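Side-chain contact in transcriptional regulator, LacI family (Burkholderia phymatum, PDB 2RGY), which probably represses or regulates transcription as a LacI-family, DNA-binding regulator, with a periplasmic-binding-protein-like region expected to sense a small effector such as a sugar: residues S163-E168 and C181-S186. Sequence-based numbering, arbitrary orientation.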
loop_
_atom_site.group_PDB
_atom_site.type_symbol
_atom_site.label_atom_id
_atom_site.label_comp_id
_atom_site.label_asym_id
_atom_site.label_seq_id
_atom_site.Cartn_x
_atom_site.Cartn_y
_atom_site.Cartn_z
ATOM N N SER A 163 -17.857 27.633 11.470
ATOM C CA SER A 163 -18.746 27.639 10.308
ATOM C C SER A 163 -18.316 26.653 9.226
ATOM O O SER A 163 -18.928 26.587 8.163
ATOM C CB SER A 163 -18.786 29.033 9.690
ATOM O OG SER A 163 -17.503 29.362 9.184
ATOM N N VAL A 164 -17.265 25.889 9.490
ATOM C CA VAL A 164 -16.763 24.941 8.498
ATOM C C VAL A 164 -17.164 23.495 8.773
ATOM O O VAL A 164 -16.836 22.942 9.821
ATOM C CB VAL A 164 -15.216 25.017 8.412
ATOM C CG1 VAL A 164 -14.679 23.962 7.452
ATOM C CG2 VAL A 164 -14.794 26.406 7.967
ATOM N N PRO A 165 -17.897 22.871 7.840
ATOM C CA PRO A 165 -18.297 21.475 8.051
ATOM C C PRO A 165 -17.051 20.598 8.234
ATOM O O PRO A 165 -16.122 20.635 7.424
ATOM C CB PRO A 165 -19.092 21.138 6.786
ATOM C CG PRO A 165 -18.634 22.162 5.777
ATOM C CD PRO A 165 -18.499 23.408 6.609
ATOM N N LEU A 166 -17.044 19.825 9.311
ATOM C CA LEU A 166 -15.924 18.969 9.655
ATOM C C LEU A 166 -16.432 17.578 10.023
ATOM O O LEU A 166 -17.168 17.417 10.996
ATOM C CB LEU A 166 -15.179 19.591 10.844
ATOM C CG LEU A 166 -13.815 19.092 11.334
ATOM C CD1 LEU A 166 -13.853 17.589 11.458
ATOM C CD2 LEU A 166 -12.705 19.519 10.386
ATOM N N ILE A 167 -16.047 16.574 9.243
ATOM C CA ILE A 167 -16.458 15.196 9.514
ATOM C C ILE A 167 -15.268 14.442 10.103
ATOM O O ILE A 167 -14.216 14.369 9.478
ATOM C CB ILE A 167 -16.876 14.461 8.222
ATOM C CG1 ILE A 167 -17.823 15.328 7.387
ATOM C CG2 ILE A 167 -17.562 13.161 8.578
ATOM C CD1 ILE A 167 -19.180 15.576 8.036
ATOM N N GLU A 168 -15.424 13.892 11.304
ATOM C CA GLU A 168 -14.340 13.137 11.925
ATOM C C GLU A 168 -14.328 11.746 11.296
ATOM O O GLU A 168 -15.375 11.108 11.171
ATOM C CB GLU A 168 -14.558 13.005 13.434
ATOM C CG GLU A 168 -13.304 12.587 14.203
ATOM C CD GLU A 168 -13.604 12.102 15.618
ATOM O OE1 GLU A 168 -14.602 12.559 16.226
ATOM O OE2 GLU A 168 -12.830 11.271 16.135
ATOM N N CYS A 181 -19.796 10.831 2.035
ATOM C CA CYS A 181 -21.239 10.654 1.912
ATOM C C CYS A 181 -21.977 11.466 2.975
ATOM O O CYS A 181 -22.966 12.135 2.680
ATOM C CB CYS A 181 -21.606 9.173 2.045
ATOM S SG CYS A 181 -21.024 8.192 0.664
ATOM N N GLN A 182 -21.495 11.405 4.210
ATOM C CA GLN A 182 -22.117 12.140 5.297
ATOM C C GLN A 182 -22.111 13.637 4.974
ATOM O O GLN A 182 -23.085 14.345 5.244
ATOM C CB GLN A 182 -21.374 11.880 6.609
ATOM C CG GLN A 182 -22.051 12.489 7.840
ATOM C CD GLN A 182 -21.257 12.284 9.128
ATOM O OE1 GLN A 182 -20.845 11.166 9.453
ATOM N NE2 GLN A 182 -21.050 13.365 9.873
ATOM N N LEU A 183 -21.021 14.107 4.374
ATOM C CA LEU A 183 -20.890 15.513 4.017
ATOM C C LEU A 183 -21.910 15.930 2.965
ATOM O O LEU A 183 -22.611 16.919 3.136
ATOM C CB LEU A 183 -19.476 15.795 3.505
ATOM C CG LEU A 183 -19.200 17.197 2.972
ATOM C CD1 LEU A 183 -19.405 18.237 4.079
ATOM C CD2 LEU A 183 -17.780 17.252 2.428
ATOM N N LEU A 184 -21.986 15.176 1.875
ATOM C CA LEU A 184 -22.928 15.467 0.789
ATOM C C LEU A 184 -24.381 15.389 1.233
ATOM O O LEU A 184 -25.236 16.146 0.752
ATOM C CB LEU A 184 -22.714 14.483 -0.361
ATOM C CG LEU A 184 -21.345 14.567 -1.016
ATOM C CD1 LEU A 184 -21.161 13.428 -2.007
ATOM C CD2 LEU A 184 -21.215 15.915 -1.694
ATOM N N GLU A 185 -24.657 14.451 2.133
ATOM C CA GLU A 185 -26.000 14.243 2.660
ATOM C C GLU A 185 -26.417 15.405 3.555
ATOM O O GLU A 185 -27.605 15.738 3.645
ATOM C CB GLU A 185 -26.047 12.931 3.460
ATOM C CG GLU A 185 -26.075 11.656 2.606
ATOM C CD GLU A 185 -25.740 10.390 3.407
ATOM O OE1 GLU A 185 -25.905 10.397 4.647
ATOM O OE2 GLU A 185 -25.320 9.378 2.796
ATOM N N SER A 186 -25.440 16.022 4.217
ATOM C CA SER A 186 -25.742 17.137 5.108
ATOM C C SER A 186 -26.229 18.336 4.307
ATOM O O SER A 186 -26.921 19.187 4.848
ATOM C CB SER A 186 -24.510 17.542 5.923
ATOM O OG SER A 186 -23.654 18.382 5.170
HETATM O O HOH W 1 -18.168 11.450 11.217
#
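Ile167 meets two consecutive residues of the helix, and the two meetings differ in kind. Against Gln182 it presents both of its branch ends: CD1 lies 3.4 Å from NE2 and CG2 3.8 Å from CD. Both methyls lie on one side of the amide plane: CG2 faces the middle of the group, near CD, while CD1 is displaced past NE2 and meets the nitrogen obliquely. The glutamine gets there because its CG is anti to the backbone N (chi1 -174°) and the chain continues extended, carrying the amide out to the isoleucine. This lid is exposed, while the isoleucine beneath it is buried. A water joins the two segments, donating to Glu168 O at 2.8 Å and to Gln182 OE1 at 3.2 Å, so the amide oxygen is linked to the strand backbone through the water.

Strand 166-168 is the edge strand of a mixed sheet within this chain, and helix 173-186 leaves it to cross over strand 131-135 before strand 192-195, a beta-alpha-beta crossover, the connection repeated through the alpha/beta subdomains of periplasmic-binding-protein-like folds.

Deeper in, the contact is purely apolar. Ile167 CG1 stands 4.2 Å from Leu183 CB. Leu183 does not aim its CB straight at the strand; with CG anti to the backbone N (chi1 175°), its isobutyl end swings closer, and CD1 comes to 4.0 Å from Pro165 CB. Pro165 and Leu183 both also rest on Ala132 of the neighbouring strand, and Leu183 touches Phe190. On the helix itself, Ser186 OG turns back to donate to Leu183 O at 2.7 Å.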